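PDB 3MKH: nitroalkane oxidase from Podospora anserina, which oxidises primary and secondary nitroalkanes to aldehydes or ketones with FAD and molecular oxygen, releasing nitrite and hydrogen peroxide. Local coordinates for residues 119-122 with 127-130; 61-66 with 94-99; 153-156 with 161-164; 214-217 with 222-225. All blocks are in the same frame, centred on the assembly; numbering follows the deposited sequence.

Contact 1: 119-122 with 127-130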
loop_
_atom_site.group_PDB
_atom_site.type_symbol
_atom_site.label_atom_id
_atom_site.label_comp_id
_atom_site.label_asym_id
_atom_site.label_seq_id
_atom_site.Cartn_x
_atom_site.Cartn_y
_atom_site.Cartn_z
ATOM N N ALA A 119 -7.683 -46.093 -11.818
ATOM C CA ALA A 119 -8.506 -46.592 -12.922
ATOM C C ALA A 119 -9.820 -45.826 -13.162
ATOM O O ALA A 119 -10.151 -45.507 -14.314
ATOM C CB ALA A 119 -8.779 -48.084 -12.761
ATOM N N PRO A 120 -10.583 -45.549 -12.090
ATOM C CA PRO A 120 -11.861 -44.849 -12.292
ATOM C C PRO A 120 -11.702 -43.471 -12.939
ATOM O O PRO A 120 -12.650 -42.981 -13.557
ATOM C CB PRO A 120 -12.410 -44.711 -10.870
ATOM C CG PRO A 120 -11.802 -45.863 -10.130
ATOM C CD PRO A 120 -10.408 -45.975 -10.693
ATOM N N PHE A 121 -10.535 -42.853 -12.789
ATOM C CA PHE A 121 -10.326 -41.477 -13.253
ATOM C C PHE A 121 -9.809 -41.432 -14.679
ATOM O O PHE A 121 -9.608 -40.358 -15.245
ATOM C CB PHE A 121 -9.341 -40.752 -12.327
ATOM C CG PHE A 121 -9.848 -40.595 -10.923
ATOM C CD1 PHE A 121 -10.548 -39.453 -10.551
ATOM C CD2 PHE A 121 -9.654 -41.597 -9.984
ATOM C CE1 PHE A 121 -11.042 -39.304 -9.260
ATOM C CE2 PHE A 121 -10.139 -41.460 -8.682
ATOM C CZ PHE A 121 -10.842 -40.312 -8.322
ATOM N N LEU A 122 -9.581 -42.611 -15.248
ATOM C CA LEU A 122 -8.996 -42.724 -16.586
ATOM C C LEU A 122 -9.992 -43.253 -17.627
ATOM O O LEU A 122 -9.659 -43.369 -18.810
ATOM C CB LEU A 122 -7.752 -43.630 -16.534
ATOM C CG LEU A 122 -6.533 -42.992 -15.866
ATOM C CD1 LEU A 122 -5.477 -44.023 -15.413
ATOM C CD2 LEU A 122 -5.921 -41.944 -16.782
ATOM N N SER A 127 -18.425 -39.735 -12.838
ATOM C CA SER A 127 -18.088 -38.468 -12.222
ATOM C C SER A 127 -17.309 -38.690 -10.938
ATOM O O SER A 127 -17.719 -38.217 -9.881
ATOM C CB SER A 127 -19.375 -37.677 -11.945
ATOM O OG SER A 127 -20.328 -38.484 -11.271
ATOM N N PRO A 128 -16.161 -39.393 -11.028
ATOM C CA PRO A 128 -15.373 -39.693 -9.832
ATOM C C PRO A 128 -14.748 -38.425 -9.239
ATOM O O PRO A 128 -14.316 -37.553 -9.986
ATOM C CB PRO A 128 -14.275 -40.628 -10.353
ATOM C CG PRO A 128 -14.106 -40.245 -11.818
ATOM C CD PRO A 128 -15.500 -39.850 -12.270
ATOM N N LEU A 129 -14.706 -38.350 -7.916
ATOM C CA LEU A 129 -14.137 -37.219 -7.197
ATOM C C LEU A 129 -12.942 -37.674 -6.387
ATOM O O LEU A 129 -12.966 -38.760 -5.797
ATOM C CB LEU A 129 -15.171 -36.647 -6.227
ATOM C CG LEU A 129 -16.331 -35.857 -6.812
ATOM C CD1 LEU A 129 -17.422 -35.722 -5.756
ATOM C CD2 LEU A 129 -15.837 -34.498 -7.269
ATOM N N ALA A 130 -11.904 -36.843 -6.360
ATOM C CA ALA A 130 -10.720 -37.089 -5.546
ATOM C C ALA A 130 -10.498 -35.875 -4.653
ATOM O O ALA A 130 -10.951 -34.774 -4.974
ATOM C CB ALA A 130 -9.467 -37.354 -6.432
#

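Contact 2: 61-66 with 94-99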
loop_
_atom_site.group_PDB
_atom_site.type_symbol
_atom_site.label_atom_id
_atom_site.label_comp_id
_atom_site.label_asym_id
_atom_site.label_seq_id
_atom_site.Cartn_x
_atom_site.Cartn_y
_atom_site.Cartn_z
ATOM N N LYS A 61 -8.594 -37.051 -17.249
ATOM C CA LYS A 61 -7.411 -37.656 -17.881
ATOM C C LYS A 61 -6.263 -36.651 -17.933
ATOM O O LYS A 61 -5.088 -37.007 -17.782
ATOM C CB LYS A 61 -7.737 -38.134 -19.302
ATOM C CG LYS A 61 -8.909 -39.119 -19.402
ATOM C CD LYS A 61 -9.094 -39.595 -20.852
ATOM C CE LYS A 61 -10.568 -39.686 -21.237
ATOM N NZ LYS A 61 -10.782 -40.435 -22.522
ATOM N N GLY A 62 -6.616 -35.390 -18.162
ATOM C CA GLY A 62 -5.652 -34.310 -18.236
ATOM C C GLY A 62 -5.020 -33.925 -16.909
ATOM O O GLY A 62 -4.033 -33.194 -16.879
ATOM N N GLN A 63 -5.571 -34.431 -15.812
ATOM C CA GLN A 63 -5.010 -34.171 -14.493
ATOM C C GLN A 63 -4.061 -35.283 -14.065
ATOM O O GLN A 63 -3.462 -35.210 -13.005
ATOM C CB GLN A 63 -6.138 -34.036 -13.456
ATOM C CG GLN A 63 -7.026 -32.841 -13.706
ATOM C CD GLN A 63 -8.262 -32.838 -12.829
ATOM O OE1 GLN A 63 -8.650 -33.868 -12.267
ATOM N NE2 GLN A 63 -8.889 -31.676 -12.712
ATOM N N ILE A 64 -3.945 -36.324 -14.881
ATOM C CA ILE A 64 -3.124 -37.480 -14.514
ATOM C C ILE A 64 -1.871 -37.499 -15.383
ATOM O O ILE A 64 -1.922 -37.257 -16.588
ATOM C CB ILE A 64 -3.925 -38.802 -14.619
ATOM C CG1 ILE A 64 -5.014 -38.817 -13.540
ATOM C CG2 ILE A 64 -3.020 -40.029 -14.450
ATOM C CD1 ILE A 64 -6.014 -39.956 -13.686
ATOM N N SER A 65 -0.732 -37.762 -14.769
ATOM C CA SER A 65 0.514 -37.671 -15.510
ATOM C C SER A 65 0.643 -38.780 -16.570
ATOM O O SER A 65 0.134 -39.881 -16.390
ATOM C CB SER A 65 1.680 -37.699 -14.530
ATOM O OG SER A 65 2.322 -38.942 -14.590
ATOM N N PRO A 66 1.319 -38.485 -17.691
ATOM C CA PRO A 66 1.548 -39.511 -18.722
ATOM C C PRO A 66 2.173 -40.776 -18.155
ATOM O O PRO A 66 1.916 -41.864 -18.667
ATOM C CB PRO A 66 2.532 -38.833 -19.674
ATOM C CG PRO A 66 2.157 -37.349 -19.569
ATOM C CD PRO A 66 1.849 -37.168 -18.085
ATOM N N LEU A 94 -13.527 -24.798 -9.364
ATOM C CA LEU A 94 -12.692 -25.264 -8.265
ATOM C C LEU A 94 -12.982 -26.730 -7.924
ATOM O O LEU A 94 -12.073 -27.494 -7.586
ATOM C CB LEU A 94 -12.873 -24.372 -7.030
ATOM C CG LEU A 94 -11.928 -24.727 -5.873
ATOM C CD1 LEU A 94 -10.489 -24.727 -6.364
ATOM C CD2 LEU A 94 -12.106 -23.763 -4.714
ATOM N N THR A 95 -14.247 -27.133 -8.020
ATOM C CA THR A 95 -14.593 -28.532 -7.745
ATOM C C THR A 95 -13.820 -29.467 -8.673
ATOM O O THR A 95 -13.265 -30.484 -8.238
ATOM C CB THR A 95 -16.103 -28.762 -7.853
ATOM O OG1 THR A 95 -16.745 -28.032 -6.804
ATOM C CG2 THR A 95 -16.452 -30.239 -7.698
ATOM N N ILE A 96 -13.759 -29.094 -9.946
ATOM C CA ILE A 96 -12.974 -29.840 -10.913
ATOM C C ILE A 96 -11.487 -29.796 -10.596
ATOM O O ILE A 96 -10.833 -30.831 -10.544
ATOM C CB ILE A 96 -13.240 -29.342 -12.341
ATOM C CG1 ILE A 96 -14.707 -29.561 -12.692
ATOM C CG2 ILE A 96 -12.348 -30.063 -13.336
ATOM C CD1 ILE A 96 -15.144 -28.895 -13.986
ATOM N N PHE A 97 -10.939 -28.606 -10.389
ATOM C CA PHE A 97 -9.510 -28.492 -10.093
ATOM C C PHE A 97 -9.118 -29.220 -8.807
ATOM O O PHE A 97 -8.002 -29.738 -8.683
ATOM C CB PHE A 97 -9.087 -27.016 -10.025
ATOM C CG PHE A 97 -9.357 -26.257 -11.293
ATOM C CD1 PHE A 97 -9.367 -26.919 -12.515
ATOM C CD2 PHE A 97 -9.596 -24.891 -11.272
ATOM C CE1 PHE A 97 -9.612 -26.235 -13.695
ATOM C CE2 PHE A 97 -9.839 -24.197 -12.439
ATOM C CZ PHE A 97 -9.847 -24.868 -13.661
ATOM N N ALA A 98 -10.035 -29.260 -7.845
ATOM C CA ALA A 98 -9.757 -29.914 -6.561
ATOM C C ALA A 98 -9.533 -31.421 -6.736
ATOM O O ALA A 98 -8.744 -32.030 -6.011
ATOM C CB ALA A 98 -10.902 -29.651 -5.577
ATOM N N THR A 99 -10.214 -32.025 -7.699
ATOM C CA THR A 99 -9.980 -33.451 -7.984
ATOM C C THR A 99 -8.552 -33.586 -8.521
ATOM O O THR A 99 -7.861 -34.551 -8.228
ATOM C CB THR A 99 -10.993 -34.010 -8.999
ATOM O OG1 THR A 99 -12.254 -34.224 -8.344
ATOM C CG2 THR A 99 -10.514 -35.331 -9.619
#

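Contact 3: 153-156 with 161-164. With SO4 (sulfate ion), chain G.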
loop_
_atom_site.group_PDB
_atom_site.type_symbol
_atom_site.label_atom_id
_atom_site.label_comp_id
_atom_site.label_asym_id
_atom_site.label_seq_id
_atom_site.Cartn_x
_atom_site.Cartn_y
_atom_site.Cartn_z
ATOM N N THR A 153 -5.240 -36.027 12.963
ATOM C CA THR A 153 -5.593 -37.265 12.286
ATOM C C THR A 153 -4.408 -38.236 12.363
ATOM O O THR A 153 -3.282 -37.903 11.982
ATOM C CB THR A 153 -6.009 -37.026 10.810
ATOM O OG1 THR A 153 -7.170 -36.178 10.768
ATOM C CG2 THR A 153 -6.333 -38.345 10.116
ATOM N N THR A 154 -4.671 -39.435 12.863
ATOM C CA THR A 154 -3.609 -40.403 13.100
ATOM C C THR A 154 -3.887 -41.694 12.378
ATOM O O THR A 154 -5.026 -41.982 12.003
ATOM C CB THR A 154 -3.480 -40.749 14.595
ATOM O OG1 THR A 154 -4.723 -41.282 15.056
ATOM C CG2 THR A 154 -3.133 -39.528 15.407
ATOM N N ALA A 155 -2.824 -42.470 12.183
ATOM C CA ALA A 155 -2.924 -43.798 11.619
ATOM C C ALA A 155 -2.037 -44.735 12.447
ATOM O O ALA A 155 -0.974 -44.335 12.908
ATOM C CB ALA A 155 -2.511 -43.796 10.146
ATOM N N ARG A 156 -2.509 -45.960 12.666
ATOM C CA ARG A 156 -1.769 -46.969 13.424
ATOM C C ARG A 156 -1.862 -48.306 12.707
ATOM O O ARG A 156 -2.950 -48.719 12.288
ATOM C CB ARG A 156 -2.366 -47.125 14.825
ATOM C CG ARG A 156 -2.229 -45.907 15.709
ATOM C CD ARG A 156 -3.120 -46.035 16.941
ATOM N NE ARG A 156 -3.126 -44.815 17.751
ATOM C CZ ARG A 156 -3.876 -43.743 17.490
ATOM N NH1 ARG A 156 -4.689 -43.726 16.437
ATOM N NH2 ARG A 156 -3.812 -42.682 18.281
ATOM N N GLU A 161 -3.454 -54.216 8.713
ATOM C CA GLU A 161 -4.229 -53.076 8.248
ATOM C C GLU A 161 -3.843 -51.792 8.981
ATOM O O GLU A 161 -3.484 -51.816 10.157
ATOM C CB GLU A 161 -5.733 -53.365 8.314
ATOM C CG GLU A 161 -6.185 -54.112 9.544
ATOM C CD GLU A 161 -7.659 -54.490 9.501
ATOM O OE1 GLU A 161 -8.222 -54.630 8.387
ATOM O OE2 GLU A 161 -8.251 -54.645 10.591
ATOM N N TRP A 162 -3.886 -50.674 8.265
ATOM C CA TRP A 162 -3.727 -49.371 8.887
ATOM C C TRP A 162 -5.086 -48.878 9.355
ATOM O O TRP A 162 -6.087 -49.036 8.665
ATOM C CB TRP A 162 -3.088 -48.372 7.911
ATOM C CG TRP A 162 -1.607 -48.586 7.774
ATOM C CD1 TRP A 162 -0.971 -49.407 6.877
ATOM C CD2 TRP A 162 -0.581 -47.993 8.572
ATOM N NE1 TRP A 162 0.385 -49.353 7.069
ATOM C CE2 TRP A 162 0.654 -48.495 8.104
ATOM C CE3 TRP A 162 -0.583 -47.097 9.650
ATOM C CZ2 TRP A 162 1.873 -48.122 8.669
ATOM C CZ3 TRP A 162 0.636 -46.716 10.200
ATOM C CH2 TRP A 162 1.846 -47.235 9.710
ATOM N N VAL A 163 -5.120 -48.281 10.535
ATOM C CA VAL A 163 -6.377 -47.813 11.088
ATOM C C VAL A 163 -6.328 -46.301 11.252
ATOM O O VAL A 163 -5.451 -45.772 11.924
ATOM C CB VAL A 163 -6.688 -48.502 12.426
ATOM C CG1 VAL A 163 -8.019 -48.017 12.976
ATOM C CG2 VAL A 163 -6.718 -50.015 12.232
ATOM N N ILE A 164 -7.279 -45.614 10.628
ATOM C CA ILE A 164 -7.255 -44.159 10.566
ATOM C C ILE A 164 -8.356 -43.547 11.425
ATOM O O ILE A 164 -9.505 -43.984 11.383
ATOM C CB ILE A 164 -7.413 -43.683 9.106
ATOM C CG1 ILE A 164 -6.216 -44.152 8.275
ATOM C CG2 ILE A 164 -7.503 -42.167 9.043
ATOM C CD1 ILE A 164 -6.498 -44.206 6.797
HETATM S S SO4 G . -1.737 -40.193 20.093
HETATM O O1 SO4 G . -2.432 -39.609 21.240
HETATM O O2 SO4 G . -2.641 -40.193 18.944
HETATM O O3 SO4 G . -0.560 -39.382 19.794
HETATM O O4 SO4 G . -1.356 -41.574 20.406
HETATM O O HOH W 1 -6.020 -44.910 14.508
#

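Contact 4: 214-217 with 222-225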
loop_
_atom_site.group_PDB
_atom_site.type_symbol
_atom_site.label_atom_id
_atom_site.label_comp_id
_atom_site.label_asym_id
_atom_site.label_seq_id
_atom_site.Cartn_x
_atom_site.Cartn_y
_atom_site.Cartn_z
ATOM N N ALA A 214 -15.053 -47.366 -1.559
ATOM C CA ALA A 214 -15.151 -48.807 -1.296
ATOM C C ALA A 214 -14.615 -49.182 0.094
ATOM O O ALA A 214 -15.214 -50.008 0.779
ATOM C CB ALA A 214 -14.447 -49.602 -2.382
ATOM N N ASP A 215 -13.497 -48.582 0.506
ATOM C CA ASP A 215 -12.973 -48.767 1.863
ATOM C C ASP A 215 -13.995 -48.326 2.906
ATOM O O ASP A 215 -14.245 -49.031 3.887
ATOM C CB ASP A 215 -11.694 -47.956 2.083
ATOM C CG ASP A 215 -10.500 -48.491 1.293
ATOM O OD1 ASP A 215 -10.315 -49.722 1.203
ATOM O OD2 ASP A 215 -9.724 -47.660 0.777
ATOM N N LEU A 216 -14.566 -47.143 2.702
ATOM C CA LEU A 216 -15.535 -46.589 3.649
ATOM C C LEU A 216 -16.752 -47.488 3.786
ATOM O O LEU A 216 -17.218 -47.731 4.891
ATOM C CB LEU A 216 -15.952 -45.165 3.254
ATOM C CG LEU A 216 -14.800 -44.155 3.323
ATOM C CD1 LEU A 216 -15.256 -42.780 2.896
ATOM C CD2 LEU A 216 -14.195 -44.099 4.733
ATOM N N ASP A 217 -17.253 -47.990 2.664
ATOM C CA ASP A 217 -18.442 -48.846 2.678
ATOM C C ASP A 217 -18.117 -50.164 3.376
ATOM O O ASP A 217 -18.936 -50.713 4.110
ATOM C CB ASP A 217 -18.915 -49.155 1.251
ATOM C CG ASP A 217 -19.495 -47.939 0.532
ATOM O OD1 ASP A 217 -19.793 -46.909 1.186
ATOM O OD2 ASP A 217 -19.673 -48.033 -0.704
ATOM N N GLY A 222 -20.870 -45.252 10.357
ATOM C CA GLY A 222 -20.107 -44.517 11.344
ATOM C C GLY A 222 -18.642 -44.312 11.000
ATOM O O GLY A 222 -17.953 -43.551 11.675
ATOM N N SER A 223 -18.157 -44.975 9.956
ATOM C CA SER A 223 -16.746 -44.846 9.583
ATOM C C SER A 223 -16.426 -43.480 8.940
ATOM O O SER A 223 -15.303 -42.978 9.056
ATOM C CB SER A 223 -16.317 -45.993 8.654
ATOM O OG SER A 223 -16.783 -45.776 7.325
ATOM N N PHE A 224 -17.403 -42.899 8.248
ATOM C CA PHE A 224 -17.260 -41.547 7.701
ATOM C C PHE A 224 -18.504 -40.743 8.039
ATOM O O PHE A 224 -19.625 -41.228 7.875
ATOM C CB PHE A 224 -17.041 -41.577 6.181
ATOM C CG PHE A 224 -16.820 -40.206 5.567
ATOM C CD1 PHE A 224 -17.878 -39.502 5.018
ATOM C CD2 PHE A 224 -15.556 -39.631 5.548
ATOM C CE1 PHE A 224 -17.685 -38.226 4.455
ATOM C CE2 PHE A 224 -15.347 -38.367 4.979
ATOM C CZ PHE A 224 -16.421 -37.666 4.436
ATOM N N GLU A 225 -18.317 -39.516 8.504
ATOM C CA GLU A 225 -19.465 -38.665 8.822
ATOM C C GLU A 225 -19.182 -37.206 8.516
ATOM O O GLU A 225 -18.113 -36.696 8.850
ATOM C CB GLU A 225 -19.863 -38.812 10.297
ATOM C CG GLU A 225 -21.212 -38.140 10.644
ATOM C CD GLU A 225 -21.505 -38.110 12.142
ATOM O OE1 GLU A 225 -20.849 -38.868 12.892
ATOM O OE2 GLU A 225 -22.385 -37.323 12.572
#

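Contact 1: 119-122 with 127-130
In the loop between helix 115-118 and strand 130-133, Phe121 and Pro128 come side by side, with Phe121 CA 6.4 Å from Pro128 CA. This loop leads from the N-terminal helical domain of the acyl-CoA dehydrogenase fold into its middle beta domain. The contact is almost wholly apolar, and its main feature is a CH-pi contact. Pro128 CB lies over one face of the Phe121 ring, 4.0 Å from the centroid and 24° off the ring normal. It is displaced toward the rim on the CD1 and CE1 side, and Phe121 CE1 is its nearest ring atom at 3.7 Å. Pro128 CG reaches back past the ring to the carbonyl of Pro120, 3.6 Å from Pro120 O. Phe121 CG lies beside its own N, opposite the carbonyl carbon (chi1 -64°), and from there the ring extends along residues 128-130. The ring is buried. Ile64 and two residues of helix 90-109, Thr99 and Leu103, also pack on the Phe121 side chain. The backbone of 127-130 is held from outside: Tyr51 OH bonds to Pro128 O, and Asp183 OD2 to Leu129 N. At the far end of the ring, Ala130 CB approaches obliquely, 3.8 Å from Phe121 CZ. The same Phe121 CZ meets a backbone oxygen near the ring plane, with Leu129 O 3.6 Å away at the ring edge.

Contact 2: 61-66 with 94-99
Gln63 reaches from the loop after helix 48-56 to the backbone of helix 90-109, where its amide meets Ile96 and Thr99. CB points toward the helix. CG sits anti to the carbonyl carbon (chi1 -65°), and an extended chain beyond CG helps to span the 8.2 Å between Gln63 CA and Thr99 CA. Gln63 CD comes within 4.0 Å of Ile96 O. NE2 then makes the one hydrogen bond of the contact, 3.0 Å from Gln63 NE2 to Ile96 O, with an N-H...O angle of 153°. The donor arrives well above the carbonyl plane of Ile96. This bond is in addition to the weak one that Ile96 O takes from Thr99 N inside the helix. OE1 lies on the Thr99 side, and its nearest neighbour there is a methyl, with Gln63 OE1 3.6 Å from Thr99 CG2. Thr99 turns its hydroxyl elsewhere, to Tyr51 and Asn173. Leu103, one turn further along helix 90-109, also touches Gln63. A side-chain amide thus ties a loop to a helix backbone within the N-terminal helical domain of the acyl-CoA dehydrogenase fold, on a helix whose Leu94 touches FAD.

Contact 3: 153-156 with 161-164
Strands 154-158 and 161-168 form a beta hairpin in the middle beta domain of the acyl-CoA dehydrogenase fold, and Arg156 pairs with Val163 across it. This is the antiparallel hydrogen-bonded pair. Its two bonds are Arg156 N to Val163 O, 3.0 Å, and Val163 N to Arg156 O, 2.8 Å. The next pair, Ala155 with Ile164, is non-hydrogen-bonded. Here Ala155 CA lies 3.2 Å from Val163 O in a CA-H...O contact. The short strand segments run at 153° to each other. On the face carrying Ala155 and Ile164, the six-membered part of the Trp162 indole turns its CE3 edge to the partner strand, with Ala155 C in the ring plane. Trp162 CE3 comes 3.9 Å from Ala155 CB. Atom C of Arg156 lies 3.5 Å from Trp162 CE3. Val163 and Arg156 point to the other face. The arginine chain is extended from CG to NE and runs back along its own strand toward Thr154. Arg156 NH1 makes a weak bond to Thr154 OG1. It also has a weak bond to a water, which lies in the guanidinium plane and donates to Val163 O, giving a further link between the strands. Arg156 NH2 lies 2.8 Å from O2 of a sulfate ion, probably from the crystallisation liquor, and bonds weakly to its O4. Arg190 binds the same sulfate. The hairpin lies between two other strands of the sheet: by backbone hydrogen bonds Ala155 joins Arg190 of parallel strand 184-191, and Trp162 joins Val250 of antiparallel strand 242-251. Ile209 of strand 206-212 packs on both Ala155 and Ile164.

Contact 4: 214-217 with 222-225
A short helix-to-strand connection brings Leu216 of helix 213-219 against Ser223 and Phe224, where strand 224-228 begins. Leu216 CA and Ser223 CA are 6.3 Å apart, the nearest CA pair of the two segments. Leu216 carries most of the apolar contact through its two methyls. Its CG is anti to the carbonyl carbon (chi1 -65°), and the branch reaches out to the strand. Leu216 CD1 lies 3.9 Å from Phe224 CB and 4.1 Å from Phe224 CD2, so it meets the root of the phenylalanine and approaches the ring obliquely. Leu216 CD2 is turned to the serine, 4.0 Å from Ser223 OG, and also touches Phe224 CB. The connection belongs to the middle beta domain of the acyl-CoA dehydrogenase fold: strand 224-228 pairs antiparallel with strand 242-251, and Ser223 and Glu225 make backbone bonds to Thr246 and Arg244. Val248 of strand 242-251 packs on Leu216. Phe224 CG is anti to its own N (chi1 -177°), which leads the ring away from the helix to Tyr245, and the two rings meet edge-to-face. The polar part of the contact is the serine hydroxyl. Ser223 OG hydrogen-bonds to Gly220 O, in the link between the two segments, and lies 3.2 Å from Leu216 O.

Contacts 1 and 2 touch each other: Phe121 and Leu122 pack on Ile64, and Ala130 N makes a weak bond to Thr99 OG1. Helix 90-109 supplies one side of contact 2 and packs against contact 1. Contact 2 lies nearest the centre of the chain, about 10 Å from it between centres, yet is only partly buried, whereas contact 1 is buried. Contacts 3 and 4 lie about 25 Å out, yet each is mostly buried, and both reach the same sheet through strand 242-251. The chemistry differs with the place. Contact 1 is a proline on an aromatic face, contact 2 one amide on a helix carbonyl. Contact 3 has paired backbones and a charged group at a sulfate. Contact 4 combines leucine methyls with a serine hydroxyl.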